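Local coordinates for protein NAD nucleotidase (Haemophilus influenzae, PDB 3ZTV) that hydrolyses NAD to adenosine and nicotinamide riboside in the periplasm, acting as both a pyrophosphatase and a zinc-dependent 5'-nucleotidase, at residues V490-K495 with E501-N506. Sequence-based numbering, arbitrary orientation.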
loop_
_atom_site.group_PDB
_atom_site.type_symbol
_atom_site.label_atom_id
_atom_site.label_comp_id
_atom_site.label_asym_id
_atom_site.label_seq_id
_atom_site.Cartn_x
_atom_site.Cartn_y
_atom_site.Cartn_z
ATOM N N VAL A 490 -38.642 2.395 9.988
ATOM C CA VAL A 490 -37.438 3.203 9.784
ATOM C C VAL A 490 -36.931 3.006 8.362
ATOM O O VAL A 490 -36.748 1.872 7.916
ATOM C CB VAL A 490 -36.316 2.838 10.774
ATOM C CG1 VAL A 490 -35.095 3.716 10.534
ATOM C CG2 VAL A 490 -36.799 2.972 12.208
ATOM N N GLU A 491 -36.741 4.114 7.652
ATOM C CA GLU A 491 -36.204 4.093 6.301
ATOM C C GLU A 491 -34.935 4.924 6.219
ATOM O O GLU A 491 -34.781 5.929 6.925
ATOM C CB GLU A 491 -37.223 4.645 5.307
ATOM C CG GLU A 491 -38.538 3.888 5.248
ATOM C CD GLU A 491 -39.601 4.688 4.534
ATOM O OE1 GLU A 491 -39.691 4.568 3.294
ATOM O OE2 GLU A 491 -40.322 5.454 5.208
ATOM N N VAL A 492 -34.035 4.497 5.340
ATOM C CA VAL A 492 -32.813 5.235 5.048
ATOM C C VAL A 492 -32.729 5.532 3.550
ATOM O O VAL A 492 -33.035 4.671 2.717
ATOM C CB VAL A 492 -31.573 4.452 5.501
ATOM C CG1 VAL A 492 -30.290 5.157 5.058
ATOM C CG2 VAL A 492 -31.597 4.253 7.010
ATOM N N LEU A 493 -32.335 6.754 3.210
ATOM C CA LEU A 493 -32.208 7.182 1.823
ATOM C C LEU A 493 -30.998 6.533 1.151
ATOM O O LEU A 493 -29.863 6.667 1.617
ATOM C CB LEU A 493 -32.096 8.708 1.760
ATOM C CG LEU A 493 -32.021 9.380 0.388
ATOM C CD1 LEU A 493 -33.173 8.936 -0.502
ATOM C CD2 LEU A 493 -32.005 10.895 0.533
ATOM N N ASN A 494 -31.245 5.811 0.061
ATOM C CA ASN A 494 -30.157 5.254 -0.733
ATOM C C ASN A 494 -29.414 6.383 -1.433
ATOM O O ASN A 494 -29.968 7.060 -2.296
ATOM C CB ASN A 494 -30.690 4.245 -1.753
ATOM C CG ASN A 494 -29.581 3.516 -2.492
ATOM O OD1 ASN A 494 -28.599 4.122 -2.923
ATOM N ND2 ASN A 494 -29.731 2.203 -2.635
ATOM N N LYS A 495 -28.158 6.588 -1.052
ATOM C CA LYS A 495 -27.399 7.738 -1.527
ATOM C C LYS A 495 -27.002 7.610 -2.997
ATOM O O LYS A 495 -27.303 8.488 -3.808
ATOM C CB LYS A 495 -26.165 7.965 -0.652
ATOM C CG LYS A 495 -25.746 9.417 -0.566
ATOM C CD LYS A 495 -24.901 9.676 0.666
ATOM C CE LYS A 495 -24.630 11.160 0.822
ATOM N NZ LYS A 495 -23.687 11.442 1.934
ATOM N N GLU A 501 -35.372 3.387 1.315
ATOM C CA GLU A 501 -35.414 1.942 1.487
ATOM C C GLU A 501 -35.558 1.619 2.968
ATOM O O GLU A 501 -35.186 2.426 3.818
ATOM C CB GLU A 501 -34.121 1.307 0.967
ATOM C CG GLU A 501 -33.799 1.610 -0.489
ATOM C CD GLU A 501 -32.443 1.068 -0.913
ATOM O OE1 GLU A 501 -31.538 0.975 -0.055
ATOM O OE2 GLU A 501 -32.283 0.727 -2.106
ATOM N N PRO A 502 -36.096 0.435 3.294
ATOM C CA PRO A 502 -36.146 0.024 4.699
ATOM C C PRO A 502 -34.736 -0.082 5.273
ATOM O O PRO A 502 -33.822 -0.507 4.569
ATOM C CB PRO A 502 -36.816 -1.358 4.641
ATOM C CG PRO A 502 -36.664 -1.813 3.233
ATOM C CD PRO A 502 -36.642 -0.590 2.386
ATOM N N ILE A 503 -34.548 0.323 6.525
ATOM C CA ILE A 503 -33.246 0.149 7.152
ATOM C C ILE A 503 -32.957 -1.347 7.260
ATOM O O ILE A 503 -33.878 -2.153 7.422
ATOM C CB ILE A 503 -33.156 0.836 8.541
ATOM C CG1 ILE A 503 -31.695 0.952 8.986
ATOM C CG2 ILE A 503 -33.989 0.085 9.573
ATOM C CD1 ILE A 503 -31.482 1.901 10.161
ATOM N N ASP A 504 -31.683 -1.706 7.148
ATOM C CA ASP A 504 -31.230 -3.091 7.230
ATOM C C ASP A 504 -30.492 -3.287 8.552
ATOM O O ASP A 504 -29.439 -2.688 8.775
ATOM C CB ASP A 504 -30.299 -3.385 6.049
ATOM C CG ASP A 504 -29.799 -4.821 6.020
ATOM O OD1 ASP A 504 -29.851 -5.514 7.053
ATOM O OD2 ASP A 504 -29.331 -5.249 4.945
ATOM N N ASP A 505 -31.049 -4.118 9.430
ATOM C CA ASP A 505 -30.479 -4.350 10.753
ATOM C C ASP A 505 -28.994 -4.715 10.733
ATOM O O ASP A 505 -28.263 -4.409 11.675
ATOM C CB ASP A 505 -31.244 -5.459 11.485
ATOM C CG ASP A 505 -32.590 -5.003 12.008
ATOM O OD1 ASP A 505 -32.850 -3.780 12.020
ATOM O OD2 ASP A 505 -33.384 -5.878 12.424
ATOM N N ASN A 506 -28.561 -5.381 9.668
ATOM C CA ASN A 506 -27.211 -5.932 9.618
ATOM C C ASN A 506 -26.219 -5.101 8.808
ATOM O O ASN A 506 -25.012 -5.341 8.868
ATOM C CB ASN A 506 -27.247 -7.372 9.096
ATOM C CG ASN A 506 -28.024 -8.301 10.009
ATOM O OD1 ASN A 506 -27.918 -8.219 11.233
ATOM N ND2 ASN A 506 -28.820 -9.184 9.416
HETATM O O HOH W 1 -31.140 2.738 2.034
#
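An antiparallel beta hairpin at the edge of a small sheet in the C-terminal domain pairs Val490-Val492 with Glu501-Ile503. Val492 and Glu501 are a hydrogen-bonded pair: Val492 N donates to Glu501 O at 2.8 Å, and Glu501 N returns a bond to Val492 O at 3.0 Å. One pair further on, Glu491 faces Pro502 in a non-hydrogen-bonded position, which suits a residue without an N-H. Ile503 N then donates to Val490 O at 3.0 Å. Near the turn, Asn494 extends CG anti to its own N (chi1 -173°), bringing ND2 within 3.0 Å of Glu501 OE2. Glu501 OE2 lies close to the amide plane of Asn494, but ND2 comes from above the carboxylate plane, the two flat groups standing 79° apart; the second bond, to OE1, is weak. OE1 also accepts a hydrogen bond from a water that donates to Val492 O as well, so the Glu501 side chain is tied back to the strand beside it. Asn494 OD1 accepts from Thr497 N within the turn. On the face that carries Val492 and Glu501, Ile503 places CG2 alongside Val490 CB at 3.8 Å, while its CG1 passes Val492 CG2 at 3.8 Å. Ile503 also packs on Val446 and Lys447 of helix 443-460, and both Ile503 and Val492 touch Tyr509 of strand 508-514. Strand 500-502 is outermost, next to 487-493, whose other edge adjoins strand 472-477; there Glu491 OE2 forms a salt bridge with Arg473 and Val490 packs on Ile472 and Tyr474.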